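Local atomic coordinates of methanol--corrinoid protein co-methyltransferase (PDB entry 2I2X), a protein that transfers the methyl group of methanol to the cob(I)amide of its partner corrinoid protein MtaC, opening the methanol pathway of methanogenesis. Residues E84-Q89 with N312-Y317; A99-A104 with L122-G127. All blocks are in the same frame, centred on the assembly; numbering follows the deposited sequence.

Contact 1: residues E84-Q89 with N312-Y317; sequences ETEHVQ and NESVEY. With K (potassium ion), chain S.
Two acidic side chains, E86 and E313, bind one potassium ion, with no direct hydrogen bond between their segments. The site lies at the C-terminal mouth of a TIM barrel: E86 ends strand 80-86, and E313 sits in the loop that leaves strand 309-311. The E86 carboxylate grips the ion unevenly, OE2 lying 2.3 Å from K and OE1 3.4 Å. The shorter distance is tight for potassium, so the fine geometry deserves caution. From the other segment, E313 OE1 stands 3.2 Å from K; this distance and that of E86 OE1 are both long for potassium, which leaves E86 OE2 as the close ligand of the two segments. E164, which also binds zinc, supplies a further ligand. E86 OE2 is additionally hydrogen-bonded to K267, so cationic partners probably offset the gathering of carboxylates.

A classic gamma turn centred on E313 (phi 74°, psi -63°), closed by the 2.7 Å bond from S314 N to N312 O, shapes the loop. Although CB of E313 leaves the backbone pointing away from 84-89, a bend at chi2 (57°) swings the carboxylate back to the metal. E86 needs no such bend; its chain runs extended beyond CG straight to the ion. S314, which touches the corrinoid, is linked to E86 by a single water: E86 OE1 and S314 OG are 4.3 Å apart, too far for a direct bond, and the water spans them, 2.6 Å from E86 OE1 and 2.5 Å from S314 OG.

Contact 2: residues A99-A104 with L122-G127; sequences AEVAHA and LRHTIG
A chi1 of -103° on H124, well away from a staggered position, lays its imidazole against A102 of the facing helix, while L122, two residues back, keeps CG anti to the backbone N (chi1 175°), which carries CD2 to the same helical turn. The histidine makes the larger of the two contacts. A102 CB sits over one face of the ring, 4.0 Å from the H124 ring centroid and 29° off the ring normal, which meets the geometry of a CH-pi interaction. Its nearest ring atom is H124 NE2, 3.7 Å from A102 CB, so the methyl is displaced toward the NE2-CE1 side. The same side of the ring reaches the helix backbone, with H124 CE1 3.8 Å from A102 CA. V101 comes from another direction, its CG1 near the ring plane at the edge, 4.3 Å from H124 NE2.

These residues join helix 95-116 to strand 119-126, the second half of a beta-alpha-beta crossover in the TIM barrel that starts from strand 80-86. Helix and strand run almost antiparallel, with their axes 10.1 Å apart at closest approach. The strand's alternation is plain: CB of L122 and CB of H124 point toward the helix, whereas R123 turns to the barrel interior and forms a salt bridge with E42. Outside the pair, the H124 ring also meets that of H87, roughly perpendicular to it, and touches C153 of helix 143-155. V101 packs on Y62 of helix 55-76. At the other end of the contact L122 CD2 approaches A102 O to 3.7 Å, a nonpolar methyl resting against a helical carbonyl without any hydrogen bond crossing the interface.

In the fold
Contacts 1 and 2 are both buried and meet through one sheet, since strands 80-86 and 119-126 are neighbours in it; T85 N bonds to R123 O at 2.8 Å. Their centres lie 11 Å apart, contact 1 nearer the chain's centre (about 14 Å against 18 Å), and contact 2 is nested within the chain loop that contact 1 closes. Chemistry follows position: metal, carboxylates and water at the barrel mouth, aliphatic groups and an imidazole between strand and outer helix. Alternate residues divide these roles, E84 reaching T125 inside the barrel (OE2 to OG1 2.6 Å) while T85 packs against H124 on the helix side.

Contact 1: residues E84-Q89 with N312-Y317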
# COMPACT_ATOMS: atom_id res chain seq x y z
N GLU A 84 4.46 6.05 -14.85
CA GLU A 84 5.36 5.18 -15.56
C GLU A 84 4.67 3.87 -15.95
O GLU A 84 4.26 3.09 -15.07
CB GLU A 84 6.65 4.91 -14.78
CG GLU A 84 7.54 3.87 -15.54
CD GLU A 84 8.77 3.41 -14.81
OE1 GLU A 84 8.97 3.76 -13.62
OE2 GLU A 84 9.56 2.67 -15.44
N THR A 85 4.61 3.62 -17.25
CA THR A 85 4.11 2.35 -17.79
C THR A 85 5.27 1.44 -18.19
O THR A 85 5.96 1.69 -19.18
CB THR A 85 3.20 2.58 -19.03
OG1 THR A 85 2.20 3.56 -18.70
CG2 THR A 85 2.52 1.31 -19.45
N GLU A 86 5.48 0.38 -17.41
CA GLU A 86 6.44 -0.65 -17.78
C GLU A 86 5.78 -1.64 -18.67
O GLU A 86 5.00 -2.43 -18.20
CB GLU A 86 6.96 -1.38 -16.56
CG GLU A 86 7.75 -0.47 -15.65
CD GLU A 86 8.35 -1.17 -14.47
OE1 GLU A 86 7.61 -1.77 -13.66
OE2 GLU A 86 9.60 -1.12 -14.32
N HIS A 87 6.12 -1.63 -19.96
CA HIS A 87 5.55 -2.58 -20.93
C HIS A 87 5.45 -4.00 -20.39
O HIS A 87 6.42 -4.53 -19.90
CB HIS A 87 6.36 -2.56 -22.22
CG HIS A 87 6.13 -1.34 -23.07
ND1 HIS A 87 6.37 -1.32 -24.43
CD2 HIS A 87 5.64 -0.11 -22.76
CE1 HIS A 87 6.07 -0.13 -24.91
NE2 HIS A 87 5.63 0.62 -23.92
N VAL A 88 4.26 -4.59 -20.44
CA VAL A 88 4.15 -6.05 -20.50
C VAL A 88 4.77 -6.47 -21.85
O VAL A 88 4.78 -5.68 -22.80
CB VAL A 88 2.69 -6.58 -20.43
CG1 VAL A 88 2.06 -6.25 -19.09
CG2 VAL A 88 1.86 -6.05 -21.58
N GLN A 89 5.26 -7.70 -21.95
CA GLN A 89 6.10 -8.09 -23.10
C GLN A 89 5.38 -7.84 -24.42
O GLN A 89 6.00 -7.39 -25.41
CB GLN A 89 6.56 -9.55 -22.98
CG GLN A 89 5.42 -10.59 -22.95
CD GLN A 89 4.83 -10.90 -24.35
OE1 GLN A 89 5.47 -10.65 -25.40
NE2 GLN A 89 3.60 -11.43 -24.36
N ASN A 312 6.93 3.93 -6.42
CA ASN A 312 6.45 2.75 -5.68
C ASN A 312 6.83 1.45 -6.38
O ASN A 312 6.38 0.37 -5.98
CB ASN A 312 4.91 2.76 -5.58
CG ASN A 312 4.26 2.56 -6.93
OD1 ASN A 312 4.57 3.29 -7.86
ND2 ASN A 312 3.40 1.54 -7.07
N GLU A 313 7.62 1.59 -7.46
CA GLU A 313 8.24 0.48 -8.20
C GLU A 313 7.21 -0.26 -9.04
O GLU A 313 7.28 -0.27 -10.26
CB GLU A 313 9.00 -0.47 -7.28
CG GLU A 313 9.53 -1.75 -7.93
CD GLU A 313 10.46 -1.51 -9.13
OE1 GLU A 313 10.71 -2.49 -9.86
OE2 GLU A 313 10.95 -0.36 -9.34
N SER A 314 6.24 -0.87 -8.37
CA SER A 314 5.17 -1.56 -9.04
C SER A 314 4.13 -2.11 -8.06
O SER A 314 4.46 -2.48 -6.93
CB SER A 314 5.72 -2.72 -9.85
OG SER A 314 4.74 -3.10 -10.79
N VAL A 315 2.89 -2.19 -8.52
CA VAL A 315 1.83 -2.82 -7.78
C VAL A 315 0.79 -3.26 -8.81
O VAL A 315 0.59 -2.59 -9.84
CB VAL A 315 1.19 -1.82 -6.78
CG1 VAL A 315 0.50 -0.63 -7.53
CG2 VAL A 315 0.24 -2.53 -5.77
N GLU A 316 0.12 -4.38 -8.54
CA GLU A 316 -1.00 -4.81 -9.38
C GLU A 316 -2.16 -3.84 -9.26
O GLU A 316 -2.49 -3.38 -8.18
CB GLU A 316 -1.50 -6.20 -9.02
CG GLU A 316 -2.60 -6.65 -9.96
CD GLU A 316 -3.17 -7.97 -9.59
OE1 GLU A 316 -2.91 -8.93 -10.35
OE2 GLU A 316 -3.85 -8.04 -8.52
N TYR A 317 -2.79 -3.53 -10.38
CA TYR A 317 -3.98 -2.71 -10.34
C TYR A 317 -5.17 -3.52 -9.78
O TYR A 317 -5.69 -4.41 -10.47
CB TYR A 317 -4.30 -2.17 -11.73
CG TYR A 317 -5.50 -1.28 -11.77
CD1 TYR A 317 -5.55 -0.10 -11.02
CD2 TYR A 317 -6.60 -1.60 -12.58
CE1 TYR A 317 -6.67 0.75 -11.05
CE2 TYR A 317 -7.74 -0.75 -12.64
CZ TYR A 317 -7.76 0.43 -11.86
OH TYR A 317 -8.85 1.25 -11.89
K K S . 10.82 -2.63 -13.02
O HOH W 1 5.08 -2.25 -13.14

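Contact 2: residues A99-A104 with L122-G127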
# COMPACT_ATOMS: atom_id res chain seq x y z
N ALA A 99 2.37 1.83 -28.37
CA ALA A 99 2.03 3.17 -28.89
C ALA A 99 0.60 3.57 -28.50
O ALA A 99 0.33 4.71 -28.14
CB ALA A 99 2.20 3.21 -30.39
N GLU A 100 -0.31 2.62 -28.59
CA GLU A 100 -1.71 2.92 -28.42
C GLU A 100 -2.07 3.06 -26.95
O GLU A 100 -2.91 3.88 -26.60
CB GLU A 100 -2.58 1.89 -29.12
CG GLU A 100 -2.67 2.12 -30.61
CD GLU A 100 -3.50 1.05 -31.31
OE1 GLU A 100 -4.69 0.85 -30.93
OE2 GLU A 100 -2.96 0.43 -32.25
N VAL A 101 -1.42 2.28 -26.10
CA VAL A 101 -1.53 2.55 -24.67
C VAL A 101 -1.00 3.96 -24.37
O VAL A 101 -1.63 4.74 -23.66
CB VAL A 101 -0.81 1.48 -23.83
CG1 VAL A 101 -0.78 1.90 -22.35
CG2 VAL A 101 -1.46 0.11 -24.02
N ALA A 102 0.14 4.30 -24.96
CA ALA A 102 0.74 5.61 -24.74
C ALA A 102 -0.26 6.68 -25.11
O ALA A 102 -0.42 7.67 -24.40
CB ALA A 102 2.03 5.79 -25.56
N HIS A 103 -0.95 6.46 -26.22
CA HIS A 103 -1.85 7.47 -26.74
C HIS A 103 -3.09 7.61 -25.85
O HIS A 103 -3.55 8.72 -25.57
CB HIS A 103 -2.23 7.20 -28.20
CG HIS A 103 -2.93 8.34 -28.86
ND1 HIS A 103 -4.30 8.47 -28.83
CD2 HIS A 103 -2.45 9.42 -29.52
CE1 HIS A 103 -4.64 9.58 -29.47
NE2 HIS A 103 -3.53 10.18 -29.89
N ALA A 104 -3.62 6.49 -25.41
CA ALA A 104 -4.80 6.51 -24.59
C ALA A 104 -4.51 7.17 -23.25
O ALA A 104 -5.35 7.93 -22.76
CB ALA A 104 -5.33 5.11 -24.40
N LEU A 122 4.62 11.45 -18.97
CA LEU A 122 4.42 10.04 -19.11
C LEU A 122 5.73 9.31 -19.47
O LEU A 122 6.41 9.64 -20.42
CB LEU A 122 3.32 9.78 -20.14
CG LEU A 122 3.06 8.32 -20.50
CD1 LEU A 122 2.56 7.55 -19.29
CD2 LEU A 122 2.12 8.18 -21.69
N ARG A 123 6.07 8.30 -18.70
CA ARG A 123 7.25 7.53 -18.97
C ARG A 123 6.82 6.16 -19.41
O ARG A 123 5.99 5.53 -18.73
CB ARG A 123 8.07 7.41 -17.73
CG ARG A 123 9.25 6.49 -17.84
CD ARG A 123 9.86 6.45 -16.47
NE ARG A 123 11.28 6.47 -16.53
CZ ARG A 123 12.07 7.14 -15.72
NH1 ARG A 123 11.59 7.89 -14.73
NH2 ARG A 123 13.37 7.06 -15.91
N HIS A 124 7.36 5.73 -20.55
CA HIS A 124 7.19 4.38 -21.03
C HIS A 124 8.52 3.70 -20.96
O HIS A 124 9.53 4.24 -21.42
CB HIS A 124 6.69 4.39 -22.47
CG HIS A 124 5.23 4.09 -22.60
ND1 HIS A 124 4.28 4.68 -21.79
CD2 HIS A 124 4.56 3.26 -23.42
CE1 HIS A 124 3.08 4.23 -22.12
NE2 HIS A 124 3.23 3.35 -23.10
N THR A 125 8.52 2.52 -20.37
CA THR A 125 9.69 1.67 -20.24
C THR A 125 9.47 0.43 -21.12
O THR A 125 8.71 -0.49 -20.77
CB THR A 125 9.86 1.25 -18.76
OG1 THR A 125 10.04 2.42 -17.98
CG2 THR A 125 11.06 0.28 -18.56
N ILE A 126 10.14 0.43 -22.28
CA ILE A 126 10.05 -0.63 -23.26
C ILE A 126 10.60 -1.89 -22.59
O ILE A 126 11.47 -1.81 -21.72
CB ILE A 126 10.84 -0.22 -24.54
CG1 ILE A 126 10.00 0.75 -25.40
CG2 ILE A 126 11.24 -1.43 -25.44
CD1 ILE A 126 9.38 1.93 -24.68
N GLY A 127 10.05 -3.04 -22.92
CA GLY A 127 10.67 -4.31 -22.52
C GLY A 127 11.92 -4.71 -23.32
O GLY A 127 11.96 -4.56 -24.55